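Local coordinates for protein endo-beta-mannanase (Opitutaceae bacterium TAV5, PDB 7BOB) that probably cleaves beta-1,4-linked mannose units from the ends of mannan-derived chains as a homotrimeric exo-acting hydrolase of glycoside hydrolase family 5, at residues R272-V277 with I429-Q434; Q199-T204 with E408-L413. All blocks are in the same frame, centred on the assembly; numbering follows the deposited sequence.

Interaction 1: R272-V277 with I429-Q434; sequences RAFGPV and IVRGDQ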
ATOM      1  N   ARG A 272       8.070 -28.807  12.206  1.00 45.91           N
ATOM      2  CA  ARG A 272       8.292 -30.244  12.393  1.00 49.69           C
ATOM      3  C   ARG A 272       7.727 -31.089  11.256  1.00 50.03           C
ATOM      4  O   ARG A 272       8.305 -32.124  10.903  1.00 50.79           O
ATOM      5  CB  ARG A 272       7.671 -30.709  13.707  1.00 49.03           C
ATOM      6  CG  ARG A 272       8.099 -32.120  14.092  1.00 50.99           C
ATOM      7  CD  ARG A 272       9.576 -32.150  14.506  1.00 50.94           C
ATOM      8  NE  ARG A 272      10.088 -33.503  14.652  1.00 52.95           N
ATOM      9  CZ  ARG A 272      10.432 -34.293  13.634  1.00 55.40           C
ATOM     10  NH1 ARG A 272      10.309 -33.871  12.375  1.00 46.32           N
ATOM     11  NH2 ARG A 272      10.906 -35.515  13.879  1.00 58.28           N
ATOM     12  N   ALA A 273       6.603 -30.670  10.677  1.00 49.47           N
ATOM     13  CA  ALA A 273       6.014 -31.366   9.539  1.00 47.62           C
ATOM     14  C   ALA A 273       6.933 -31.399   8.317  1.00 49.93           C
ATOM     15  O   ALA A 273       6.664 -32.163   7.381  1.00 49.74           O
ATOM     16  CB  ALA A 273       4.681 -30.694   9.171  1.00 50.46           C
ATOM     17  N   PHE A 274       7.995 -30.598   8.291  1.00 44.23           N
ATOM     18  CA  PHE A 274       8.862 -30.531   7.121  1.00 48.98           C
ATOM     19  C   PHE A 274      10.281 -31.024   7.375  1.00 52.66           C
ATOM     20  O   PHE A 274      11.027 -31.227   6.410  1.00 55.88           O
ATOM     21  CB  PHE A 274       8.897 -29.095   6.574  1.00 50.19           C
ATOM     22  CG  PHE A 274       7.552 -28.619   6.088  1.00 50.53           C
ATOM     23  CD1 PHE A 274       6.596 -28.164   6.988  1.00 46.60           C
ATOM     24  CD2 PHE A 274       7.221 -28.687   4.742  1.00 50.69           C
ATOM     25  CE1 PHE A 274       5.334 -27.758   6.548  1.00 47.03           C
ATOM     26  CE2 PHE A 274       5.952 -28.282   4.294  1.00 55.09           C
ATOM     27  CZ  PHE A 274       5.012 -27.814   5.201  1.00 47.03           C
ATOM     28  N   GLY A 275      10.662 -31.261   8.627  1.00 49.41           N
ATOM     29  CA  GLY A 275      11.978 -31.745   8.951  1.00 47.81           C
ATOM     30  C   GLY A 275      12.223 -31.583  10.433  1.00 49.86           C
ATOM     31  O   GLY A 275      11.390 -31.045  11.169  1.00 48.31           O
ATOM     32  N   PRO A 276      13.375 -32.035  10.907  1.00 48.27           N
ATOM     33  CA  PRO A 276      13.693 -31.852  12.327  1.00 50.84           C
ATOM     34  C   PRO A 276      13.836 -30.368  12.632  1.00 48.57           C
ATOM     35  O   PRO A 276      14.233 -29.569  11.771  1.00 43.61           O
ATOM     36  CB  PRO A 276      15.017 -32.615  12.503  1.00 48.84           C
ATOM     37  CG  PRO A 276      15.612 -32.706  11.130  1.00 51.67           C
ATOM     38  CD  PRO A 276      14.466 -32.669  10.142  1.00 48.72           C
ATOM     39  N   VAL A 277      13.468 -29.985  13.854  1.00 43.40           N
ATOM     40  CA  VAL A 277      13.378 -28.567  14.181  1.00 47.10           C
ATOM     41  C   VAL A 277      13.972 -28.309  15.556  1.00 46.87           C
ATOM     42  O   VAL A 277      13.603 -28.962  16.535  1.00 49.05           O
ATOM     43  CB  VAL A 277      11.926 -28.031  14.090  1.00 50.37           C
ATOM     44  CG1 VAL A 277      11.033 -28.745  15.029  1.00 52.20           C
ATOM     45  CG2 VAL A 277      11.906 -26.570  14.428  1.00 48.64           C
ATOM     46  N   ILE A 429      -0.795 -31.082  12.299  1.00 48.12           N
ATOM     47  CA  ILE A 429      -0.731 -30.471  10.977  1.00 50.03           C
ATOM     48  C   ILE A 429      -0.623 -31.596   9.966  1.00 51.46           C
ATOM     49  O   ILE A 429       0.116 -32.558  10.185  1.00 55.10           O
ATOM     50  CB  ILE A 429       0.480 -29.522  10.847  1.00 50.26           C
ATOM     51  CG1 ILE A 429       0.497 -28.517  11.997  1.00 50.80           C
ATOM     52  CG2 ILE A 429       0.501 -28.818   9.470  1.00 49.24           C
ATOM     53  CD1 ILE A 429      -0.582 -27.453  11.904  1.00 48.20           C
ATOM     54  N   VAL A 430      -1.386 -31.508   8.889  1.00 47.12           N
ATOM     55  CA  VAL A 430      -1.307 -32.471   7.799  1.00 48.40           C
ATOM     56  C   VAL A 430      -1.012 -31.690   6.526  1.00 53.19           C
ATOM     57  O   VAL A 430      -1.538 -30.587   6.327  1.00 54.43           O
ATOM     58  CB  VAL A 430      -2.605 -33.307   7.680  1.00 53.17           C
ATOM     59  CG1 VAL A 430      -3.829 -32.404   7.438  1.00 48.75           C
ATOM     60  CG2 VAL A 430      -2.474 -34.334   6.568  1.00 55.79           C
ATOM     61  N   ARG A 431      -0.148 -32.236   5.682  1.00 52.68           N
ATOM     62  CA  ARG A 431       0.391 -31.492   4.551  1.00 53.44           C
ATOM     63  C   ARG A 431      -0.387 -31.835   3.288  1.00 53.28           C
ATOM     64  O   ARG A 431      -0.479 -33.007   2.910  1.00 57.78           O
ATOM     65  CB  ARG A 431       1.879 -31.791   4.367  1.00 54.56           C
ATOM     66  CG  ARG A 431       2.745 -31.205   5.463  1.00 56.69           C
ATOM     67  CD  ARG A 431       4.232 -31.598   5.313  1.00 56.42           C
ATOM     68  NE  ARG A 431       4.710 -31.436   3.943  1.00 52.13           N
ATOM     69  CZ  ARG A 431       5.967 -31.663   3.569  1.00 59.73           C
ATOM     70  NH1 ARG A 431       6.868 -32.064   4.462  1.00 52.90           N
ATOM     71  NH2 ARG A 431       6.326 -31.497   2.303  1.00 56.94           N
ATOM     72  N   GLY A 432      -0.946 -30.817   2.641  1.00 51.35           N
ATOM     73  CA  GLY A 432      -1.660 -31.011   1.390  1.00 49.84           C
ATOM     74  C   GLY A 432      -0.792 -31.224   0.164  1.00 54.75           C
ATOM     75  O   GLY A 432      -1.311 -31.624  -0.882  1.00 58.88           O
ATOM     76  N   ASP A 433       0.504 -30.938   0.248  1.00 56.13           N
ATOM     77  CA  ASP A 433       1.442 -31.233  -0.828  1.00 58.81           C
ATOM     78  C   ASP A 433       2.016 -32.650  -0.733  1.00 62.11           C
ATOM     79  O   ASP A 433       2.962 -32.970  -1.458  1.00 63.84           O
ATOM     80  CB  ASP A 433       2.583 -30.211  -0.825  1.00 52.86           C
ATOM     81  CG  ASP A 433       3.533 -30.424   0.346  1.00 60.52           C
ATOM     82  OD1 ASP A 433       4.732 -30.060   0.238  1.00 66.28           O
ATOM     83  OD2 ASP A 433       3.068 -30.978   1.373  1.00 60.65           O
ATOM     84  N   GLN A 434       1.482 -33.493   0.146  1.00 56.82           N
ATOM     85  CA  GLN A 434       1.888 -34.886   0.222  1.00 62.63           C
ATOM     86  C   GLN A 434       0.645 -35.756   0.285  1.00 64.96           C
ATOM     87  O   GLN A 434      -0.404 -35.292   0.742  1.00 65.91           O
ATOM     88  CB  GLN A 434       2.770 -35.150   1.454  1.00 60.54           C
ATOM     89  CG  GLN A 434       4.167 -34.569   1.312  1.00 61.85           C
ATOM     90  CD  GLN A 434       4.990 -34.701   2.565  1.00 62.32           C
ATOM     91  OE1 GLN A 434       4.462 -34.970   3.644  1.00 63.39           O
ATOM     92  NE2 GLN A 434       6.299 -34.503   2.434  1.00 62.55           N
TER

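Interaction 2: Q199-T204 with E408-L413; sequences QVIADT and ETSRRL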
ATOM      1  N   GLN A 199       9.154 -17.871   8.539  1.00 39.81           N
ATOM      2  CA  GLN A 199       8.953 -19.001   7.643  1.00 41.31           C
ATOM      3  C   GLN A 199       7.480 -19.372   7.540  1.00 45.65           C
ATOM      4  O   GLN A 199       7.038 -19.850   6.486  1.00 45.26           O
ATOM      5  CB  GLN A 199       9.732 -20.227   8.126  1.00 45.81           C
ATOM      6  CG  GLN A 199      11.233 -20.075   8.197  1.00 45.80           C
ATOM      7  CD  GLN A 199      11.871 -21.284   8.860  1.00 45.54           C
ATOM      8  OE1 GLN A 199      12.188 -22.273   8.196  1.00 42.18           O
ATOM      9  NE2 GLN A 199      12.010 -21.228  10.176  1.00 41.98           N
ATOM     10  N   VAL A 200       6.718 -19.192   8.625  1.00 43.69           N
ATOM     11  CA  VAL A 200       5.303 -19.570   8.670  1.00 38.30           C
ATOM     12  C   VAL A 200       4.388 -18.403   8.304  1.00 43.61           C
ATOM     13  O   VAL A 200       3.427 -18.569   7.551  1.00 42.31           O
ATOM     14  CB  VAL A 200       4.938 -20.116  10.066  1.00 40.83           C
ATOM     15  CG1 VAL A 200       3.466 -20.506  10.100  1.00 42.70           C
ATOM     16  CG2 VAL A 200       5.818 -21.318  10.437  1.00 42.98           C
ATOM     17  N   ILE A 201       4.650 -17.213   8.854  1.00 41.70           N
ATOM     18  CA  ILE A 201       3.704 -16.106   8.770  1.00 42.36           C
ATOM     19  C   ILE A 201       3.985 -15.130   7.620  1.00 43.58           C
ATOM     20  O   ILE A 201       3.177 -14.215   7.402  1.00 43.39           O
ATOM     21  CB  ILE A 201       3.647 -15.336  10.107  1.00 42.98           C
ATOM     22  CG1 ILE A 201       4.964 -14.579  10.340  1.00 42.01           C
ATOM     23  CG2 ILE A 201       3.307 -16.308  11.299  1.00 43.11           C
ATOM     24  CD1 ILE A 201       4.848 -13.429  11.318  1.00 41.52           C
ATOM     25  N   ALA A 202       5.107 -15.264   6.899  1.00 44.23           N
ATOM     26  CA  ALA A 202       5.348 -14.427   5.717  1.00 43.20           C
ATOM     27  C   ALA A 202       5.920 -15.271   4.584  1.00 43.56           C
ATOM     28  O   ALA A 202       6.214 -16.460   4.751  1.00 46.34           O
ATOM     29  CB  ALA A 202       6.276 -13.247   6.039  1.00 35.79           C
ATOM     30  N   ASP A 203       6.056 -14.660   3.404  1.00 44.78           N
ATOM     31  CA  ASP A 203       6.791 -15.268   2.292  1.00 46.08           C
ATOM     32  C   ASP A 203       8.036 -14.418   2.067  1.00 46.45           C
ATOM     33  O   ASP A 203       8.003 -13.418   1.352  1.00 43.75           O
ATOM     34  CB  ASP A 203       5.987 -15.391   1.003  1.00 45.75           C
ATOM     35  CG  ASP A 203       6.738 -16.194  -0.075  1.00 48.84           C
ATOM     36  OD1 ASP A 203       7.824 -16.755   0.224  1.00 48.78           O
ATOM     37  OD2 ASP A 203       6.231 -16.288  -1.213  1.00 51.98           O
ATOM     38  N   THR A 204       9.131 -14.837   2.701  1.00 48.70           N
ATOM     39  CA  THR A 204      10.427 -14.188   2.612  1.00 46.89           C
ATOM     40  C   THR A 204      11.338 -14.881   1.624  1.00 46.61           C
ATOM     41  O   THR A 204      12.469 -14.445   1.452  1.00 48.01           O
ATOM     42  CB  THR A 204      11.104 -14.194   3.979  1.00 49.28           C
ATOM     43  OG1 THR A 204      11.413 -15.562   4.320  1.00 46.69           O
ATOM     44  CG2 THR A 204      10.175 -13.604   5.044  1.00 44.96           C
ATOM     45  N   GLU A 408      -2.127 -14.575   5.720  1.00 50.79           N
ATOM     46  CA  GLU A 408      -3.552 -14.878   5.777  1.00 51.68           C
ATOM     47  C   GLU A 408      -3.792 -16.298   6.263  1.00 52.95           C
ATOM     48  O   GLU A 408      -4.654 -16.539   7.122  1.00 45.47           O
ATOM     49  CB  GLU A 408      -4.181 -14.691   4.401  1.00 49.19           C
ATOM     50  CG  GLU A 408      -4.381 -13.225   4.006  1.00 57.80           C
ATOM     51  CD  GLU A 408      -5.297 -12.479   4.971  1.00 64.67           C
ATOM     52  OE1 GLU A 408      -6.133 -13.127   5.663  1.00 65.34           O
ATOM     53  OE2 GLU A 408      -5.186 -11.236   5.032  1.00 71.76           O
ATOM     54  N   THR A 409      -3.063 -17.264   5.690  1.00 49.14           N
ATOM     55  CA  THR A 409      -3.256 -18.645   6.104  1.00 46.69           C
ATOM     56  C   THR A 409      -2.897 -18.811   7.567  1.00 47.91           C
ATOM     57  O   THR A 409      -3.653 -19.422   8.339  1.00 47.13           O
ATOM     58  CB  THR A 409      -2.415 -19.568   5.236  1.00 47.84           C
ATOM     59  OG1 THR A 409      -2.785 -19.384   3.866  1.00 47.42           O
ATOM     60  CG2 THR A 409      -2.578 -21.058   5.653  1.00 46.50           C
ATOM     61  N   SER A 410      -1.771 -18.227   7.978  1.00 44.86           N
ATOM     62  CA  SER A 410      -1.268 -18.481   9.322  1.00 46.94           C
ATOM     63  C   SER A 410      -2.133 -17.821  10.385  1.00 46.47           C
ATOM     64  O   SER A 410      -2.227 -18.340  11.499  1.00 47.76           O
ATOM     65  CB  SER A 410       0.182 -18.015   9.445  1.00 44.88           C
ATOM     66  OG  SER A 410       0.271 -16.605   9.469  1.00 44.79           O
ATOM     67  N   ARG A 411      -2.760 -16.682  10.078  1.00 45.21           N
ATOM     68  CA  ARG A 411      -3.722 -16.103  11.014  1.00 46.07           C
ATOM     69  C   ARG A 411      -4.846 -17.084  11.312  1.00 46.66           C
ATOM     70  O   ARG A 411      -5.275 -17.219  12.465  1.00 43.95           O
ATOM     71  CB  ARG A 411      -4.325 -14.813  10.450  1.00 51.08           C
ATOM     72  CG  ARG A 411      -3.869 -13.539  11.133  1.00 56.72           C
ATOM     73  CD  ARG A 411      -4.020 -12.304  10.188  1.00 52.99           C
ATOM     74  NE  ARG A 411      -5.337 -12.237   9.563  1.00 55.12           N
ATOM     75  CZ  ARG A 411      -6.408 -11.715  10.161  1.00 62.68           C
ATOM     76  NH1 ARG A 411      -6.274 -11.224  11.403  1.00 59.38           N
ATOM     77  NH2 ARG A 411      -7.599 -11.688   9.533  1.00 50.97           N
ATOM     78  N   ARG A 412      -5.343 -17.765  10.277  1.00 46.55           N
ATOM     79  CA  ARG A 412      -6.455 -18.699  10.461  1.00 46.67           C
ATOM     80  C   ARG A 412      -5.994 -19.958  11.173  1.00 48.50           C
ATOM     81  O   ARG A 412      -6.738 -20.532  11.984  1.00 45.54           O
ATOM     82  CB  ARG A 412      -7.068 -19.066   9.115  1.00 48.36           C
ATOM     83  CG  ARG A 412      -7.678 -17.898   8.351  1.00 46.89           C
ATOM     84  CD  ARG A 412      -7.872 -18.263   6.874  1.00 51.78           C
ATOM     85  NE  ARG A 412      -8.914 -17.457   6.239  1.00 53.46           N
ATOM     86  CZ  ARG A 412      -8.673 -16.278   5.668  1.00 60.62           C
ATOM     87  NH1 ARG A 412      -7.423 -15.790   5.661  1.00 56.14           N
ATOM     88  NH2 ARG A 412      -9.672 -15.585   5.105  1.00 51.37           N
ATOM     89  N   LEU A 413      -4.771 -20.403  10.876  1.00 43.59           N
ATOM     90  CA  LEU A 413      -4.273 -21.606  11.506  1.00 44.57           C
ATOM     91  C   LEU A 413      -3.994 -21.350  12.981  1.00 46.45           C
ATOM     92  O   LEU A 413      -4.316 -22.189  13.831  1.00 48.65           O
ATOM     93  CB  LEU A 413      -3.024 -22.091  10.770  1.00 48.57           C
ATOM     94  CG  LEU A 413      -3.222 -22.690   9.372  1.00 45.74           C
ATOM     95  CD1 LEU A 413      -1.879 -23.047   8.757  1.00 43.51           C
ATOM     96  CD2 LEU A 413      -4.108 -23.910   9.426  1.00 48.97           C
TER

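Interaction 1: R272-V277 with I429-Q434
Ala-273 and Phe-274, in the loop leaving helix 258-272, meet Arg-431 of strand 427-431 across backbones that stay well apart, the closest CA atoms being those of Ala-273 and Ile-429 at 7.0 Å. The long side chain of Arg-431 spans the gap, and a bend at chi3 (46°) lays its guanidinium over the CD2-CE2 side of the Phe-274 ring. NH1, with the acceptor near the guanidinium plane, donates to Ala-273 O at 2.9 Å, a fairly straight bond. The other edge grips Asp-433 side-on, NE to OD2 at 3.1 Å and NH2 to OD1 at 3.0 Å, which fixes the rotation of the group. The two planes are almost parallel, 19° apart, with Phe-274 CD2 over the centre of the guanidinium, 3.4 Å above its plane; the amide of Gln-434 covers the opposite face. Arg-431 CD adds a CH-pi contact, 4.0 Å from the Phe-274 ring centroid, and also meets the small CB of Ala-273. A leucine in place of Arg-431 would probably leave the Asp-433 carboxylate without this counter-charge and Ala-273 O without this donor. Phe-274 also packs edge-to-face with Trp-389 of strand 385-389 and touches Leu-237 of strand 237-241, so the contact joins the barrel to the mixed sheet.

Interaction 2: Q199-T204 with E408-L413
Ser-410 of helix 406-422 packs against Val-200 and Ile-201 at the end of helix 198-201, and the contact between the two segments is wholly van der Waals. Its small side chain lets the backbones come close, with CA of Ile-201 and CA of Ser-410 5.5 Å apart. The hydroxyl OG rests 3.5 Å from Ile-201 CA and 3.6 Å from Ile-201 CG2. Ser-410 CB touches both residues, 3.8 Å from Val-200 O and 4.0 Å from Ile-201 CG2. Branched aliphatic residues suit this buried face, presenting methyl groups to a short partner.

The polar groups find partners elsewhere. With chi1 at 72°, Ser-410 OG is turned back to hydrogen-bond Pro-406 O one turn earlier in its own helix, so a hydroxyl can be buried against carbon. Val-200 O is likewise bonded to the hydroxyl of Tyr-393.

The serine thus lets helix 406-422 of the mixed-sheet domain pack close to the end of helix 198-201 of the barrel domain. Val-200 and Ile-201 also lean on Tyr-267 of helix 258-272, while Leu-413, one turn beyond Ser-410, links Phe-266 of that barrel helix to Thr-448 of strand 444-448.

In the fold
Along the chain the segments alternate: 199-204 and 272-277 come first, from the (beta/alpha)8 barrel characteristic of family 5, then 408-413 and 429-434 from the following domain built on the mixed sheet. Both interactions therefore tie the same two domains together, their centres 15 Å apart and their nearest atoms about 6 Å apart without touching. Helix 258-272 links them on the barrel side, since it packs on 199-204 and runs into 272-277; on the other side helix 406-422 leads into strand 427-431. Interaction 1 brings charge and an aromatic ring to the interface, interaction 2 the close packing of a serine against aliphatic residues. No other subunit of the trimer touches either, so both belong to the fold within one chain.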